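Local coordinates for protein Cyclase/dehydrase (Mycobacterium smegmatis str. MC2 155, PDB 5Z8O) that is of unknown function but, as a START-superfamily protein related to polyketide cyclases and lipid-transport proteins, may bind a hydrophobic ligand, at residues T87-R92 and V107-E112. Numbering follows the deposited sequence.
Sequences TKQEQR and VDLDVE
Residues 87-92 and 107-112 pair as arms of an antiparallel beta hairpin in the curved sheet of this START-type, Bet v 1-like fold; the strand axes run at 177°. Glu90 and Asp110 exchange backbone hydrogen bonds, 2.8 Å from Glu90 N to Asp110 O, and Arg92 with Asp108 forms a second such pair. At the other end a classic beta bulge sets Thr87 and Lys88 opposite Glu112: Glu112 O accepts from Thr87 N at 3.0 Å and weakly from Lys88 N, while Glu112 N bonds Lys88 O.

On the face bearing Lys88, Glu90 and Asp110, Lys88 CG is anti to the backbone N (chi1 172°) and the chain beyond is extended, carrying NZ diagonally to Asp110. Lys88 NZ lies 3.0 Å from Asp110 OD2, a salt bridge with the nitrogen above the carboxylate plane, 54° out of it. Glu90 OE1 lies farther, 3.9 Å from Lys88 NZ; the lysine charge probably eases repulsion between the carboxylates. A water accepts from Arg92 NE at the guanidinium edge and reaches Asp108 OD1 weakly, while Arg92 NH1 bonds Gln75 and Asp108 OD2 bonds Ser5.

On the reverse, more apolar face Leu109 CD1 touches both glutamine amides, Gln89 NE2 at 3.4 Å and Gln91 OE1 at 3.8 Å, and Gln89 CG packs on Val111 CG1. Helix 119-144 packs here through Val122, Ala126 and Leu130, while strands 75-83 and 4-10 flank the hairpin.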
ATOM      1  N   THR B  87      -5.968  12.563  -4.651  1.00 25.00           N
ATOM      2  CA  THR B  87      -7.284  11.968  -4.454  1.00 25.22           C
ATOM      3  C   THR B  87      -7.733  11.132  -5.644  1.00 25.27           C
ATOM      4  O   THR B  87      -8.570  10.238  -5.478  1.00 28.63           O
ATOM      5  CB  THR B  87      -8.335  13.050  -4.190  1.00 28.23           C
ATOM      6  OG1 THR B  87      -8.327  13.992  -5.266  1.00 29.58           O
ATOM      7  CG2 THR B  87      -8.042  13.779  -2.892  1.00 30.55           C
ATOM      8  N   LYS B  88      -7.197  11.401  -6.832  1.00 22.53           N
ATOM      9  CA  LYS B  88      -7.550  10.670  -8.040  1.00 21.25           C
ATOM     10  C   LYS B  88      -6.317  10.583  -8.925  1.00 22.74           C
ATOM     11  O   LYS B  88      -5.562  11.553  -9.041  1.00 19.65           O
ATOM     12  CB  LYS B  88      -8.700  11.355  -8.795  1.00 19.33           C
ATOM     13  CG  LYS B  88      -9.019  10.764 -10.168  1.00 19.97           C
ATOM     14  CD  LYS B  88     -10.219  11.464 -10.806  1.00 20.75           C
ATOM     15  CE  LYS B  88     -10.237  11.277 -12.307  1.00 25.67           C
ATOM     16  NZ  LYS B  88     -11.583  11.534 -12.903  1.00 31.99           N
ATOM     17  N   GLN B  89      -6.106   9.414  -9.528  1.00 18.83           N
ATOM     18  CA  GLN B  89      -5.107   9.271 -10.583  1.00 20.54           C
ATOM     19  C   GLN B  89      -5.541   8.115 -11.472  1.00 20.25           C
ATOM     20  O   GLN B  89      -5.452   6.950 -11.071  1.00 20.19           O
ATOM     21  CB  GLN B  89      -3.710   9.044 -10.016  1.00 24.19           C
ATOM     22  CG  GLN B  89      -2.627   9.029 -11.081  1.00 29.63           C
ATOM     23  CD  GLN B  89      -2.164   7.634 -11.412  1.00 39.65           C
ATOM     24  OE1 GLN B  89      -2.331   6.711 -10.613  1.00 45.48           O
ATOM     25  NE2 GLN B  89      -1.590   7.461 -12.597  1.00 40.62           N
ATOM     26  N   GLU B  90      -6.042   8.438 -12.661  1.00 19.08           N
ATOM     27  CA  GLU B  90      -6.496   7.446 -13.625  1.00 17.78           C
ATOM     28  C   GLU B  90      -5.627   7.547 -14.869  1.00 18.30           C
ATOM     29  O   GLU B  90      -5.556   8.612 -15.493  1.00 19.11           O
ATOM     30  CB  GLU B  90      -7.970   7.664 -13.960  1.00 21.80           C
ATOM     31  CG  GLU B  90      -8.886   7.480 -12.757  1.00 25.03           C
ATOM     32  CD  GLU B  90     -10.343   7.721 -13.096  1.00 25.69           C
ATOM     33  OE1 GLU B  90     -10.630   8.045 -14.266  1.00 22.85           O
ATOM     34  OE2 GLU B  90     -11.192   7.611 -12.186  1.00 27.77           O
ATOM     35  N   GLN B  91      -4.943   6.454 -15.209  1.00 18.60           N
ATOM     36  CA  GLN B  91      -3.990   6.441 -16.312  1.00 20.69           C
ATOM     37  C   GLN B  91      -4.299   5.281 -17.247  1.00 21.05           C
ATOM     38  O   GLN B  91      -4.438   4.139 -16.798  1.00 20.32           O
ATOM     39  CB  GLN B  91      -2.552   6.342 -15.798  1.00 22.15           C
ATOM     40  CG  GLN B  91      -1.510   6.442 -16.899  1.00 29.92           C
ATOM     41  CD  GLN B  91      -0.126   6.736 -16.367  1.00 32.35           C
ATOM     42  OE1 GLN B  91       0.466   7.763 -16.692  1.00 31.03           O
ATOM     43  NE2 GLN B  91       0.401   5.831 -15.551  1.00 38.10           N
ATOM     44  N   ARG B  92      -4.413   5.574 -18.542  1.00 21.11           N
ATOM     45  CA  ARG B  92      -4.740   4.572 -19.550  1.00 20.07           C
ATOM     46  C   ARG B  92      -3.619   4.488 -20.576  1.00 20.51           C
ATOM     47  O   ARG B  92      -3.226   5.507 -21.153  1.00 23.81           O
ATOM     48  CB  ARG B  92      -6.071   4.911 -20.234  1.00 21.44           C
ATOM     49  CG  ARG B  92      -6.563   3.873 -21.219  1.00 25.42           C
ATOM     50  CD  ARG B  92      -7.828   4.353 -21.917  1.00 29.83           C
ATOM     51  NE  ARG B  92      -8.830   4.785 -20.945  1.00 34.33           N
ATOM     52  CZ  ARG B  92      -9.761   3.996 -20.418  1.00 30.96           C
ATOM     53  NH1 ARG B  92      -9.830   2.718 -20.767  1.00 30.94           N
ATOM     54  NH2 ARG B  92     -10.625   4.485 -19.539  1.00 27.44           N
ATOM     55  N   VAL B 107      -1.131   7.534 -24.069  1.00 19.27           N
ATOM     56  CA  VAL B 107      -1.250   7.596 -22.614  1.00 20.81           C
ATOM     57  C   VAL B 107      -2.158   8.764 -22.254  1.00 24.74           C
ATOM     58  O   VAL B 107      -1.904   9.905 -22.662  1.00 27.28           O
ATOM     59  CB  VAL B 107       0.117   7.735 -21.925  1.00 20.43           C
ATOM     60  CG1 VAL B 107      -0.028   7.518 -20.424  1.00 23.19           C
ATOM     61  CG2 VAL B 107       1.109   6.748 -22.511  1.00 22.87           C
ATOM     62  N   ASP B 108      -3.215   8.480 -21.496  1.00 22.99           N
ATOM     63  CA  ASP B 108      -4.066   9.502 -20.902  1.00 26.77           C
ATOM     64  C   ASP B 108      -3.875   9.490 -19.392  1.00 24.74           C
ATOM     65  O   ASP B 108      -3.829   8.422 -18.777  1.00 21.39           O
ATOM     66  CB  ASP B 108      -5.541   9.270 -21.231  1.00 31.37           C
ATOM     67  CG  ASP B 108      -5.819   9.308 -22.715  1.00 40.93           C
ATOM     68  OD1 ASP B 108      -6.790   8.656 -23.146  1.00 48.14           O
ATOM     69  OD2 ASP B 108      -5.073   9.986 -23.450  1.00 41.04           O
ATOM     70  N   LEU B 109      -3.773  10.673 -18.791  1.00 26.01           N
ATOM     71  CA  LEU B 109      -3.577  10.787 -17.351  1.00 20.95           C
ATOM     72  C   LEU B 109      -4.526  11.836 -16.790  1.00 25.00           C
ATOM     73  O   LEU B 109      -4.514  12.989 -17.230  1.00 26.44           O
ATOM     74  CB  LEU B 109      -2.125  11.138 -17.024  1.00 23.65           C
ATOM     75  CG  LEU B 109      -1.822  11.372 -15.546  1.00 21.89           C
ATOM     76  CD1 LEU B 109      -1.908  10.055 -14.769  1.00 23.27           C
ATOM     77  CD2 LEU B 109      -0.457  12.018 -15.381  1.00 20.03           C
ATOM     78  N   ASP B 110      -5.349  11.427 -15.828  1.00 25.63           N
ATOM     79  CA  ASP B 110      -6.374  12.275 -15.228  1.00 28.64           C
ATOM     80  C   ASP B 110      -6.160  12.250 -13.721  1.00 27.04           C
ATOM     81  O   ASP B 110      -6.417  11.228 -13.076  1.00 23.90           O
ATOM     82  CB  ASP B 110      -7.775  11.791 -15.604  1.00 33.47           C
ATOM     83  CG  ASP B 110      -8.851  12.799 -15.263  1.00 38.16           C
ATOM     84  OD1 ASP B 110      -8.506  13.969 -15.000  1.00 38.92           O
ATOM     85  OD2 ASP B 110     -10.040  12.422 -15.273  1.00 41.93           O
ATOM     86  N   VAL B 111      -5.679  13.361 -13.156  1.00 25.73           N
ATOM     87  CA  VAL B 111      -5.288  13.397 -11.753  1.00 26.40           C
ATOM     88  C   VAL B 111      -6.038  14.499 -11.012  1.00 28.47           C
ATOM     89  O   VAL B 111      -6.479  15.498 -11.586  1.00 26.50           O
ATOM     90  CB  VAL B 111      -3.764  13.578 -11.578  1.00 26.96           C
ATOM     91  CG1 VAL B 111      -3.012  12.478 -12.293  1.00 27.89           C
ATOM     92  CG2 VAL B 111      -3.326  14.933 -12.095  1.00 34.31           C
ATOM     93  N   GLU B 112      -6.156  14.295  -9.700  1.00 32.40           N
ATOM     94  CA  GLU B 112      -6.685  15.250  -8.734  1.00 34.46           C
ATOM     95  C   GLU B 112      -5.688  15.264  -7.585  1.00 30.41           C
ATOM     96  O   GLU B 112      -5.284  14.196  -7.114  1.00 27.12           O
ATOM     97  CB  GLU B 112      -8.050  14.803  -8.175  1.00 39.97           C
ATOM     98  CG  GLU B 112      -9.350  14.961  -8.982  1.00 48.90           C
ATOM     99  CD  GLU B 112      -9.514  16.274  -9.701  1.00 58.53           C
ATOM    100  OE1 GLU B 112      -9.994  16.263 -10.852  1.00 60.04           O
ATOM    101  OE2 GLU B 112      -9.181  17.320  -9.110  1.00 61.86           O
TER
HETATM  102  O   HOH W   1      -8.804   7.709 -20.562  1.00 24.39           O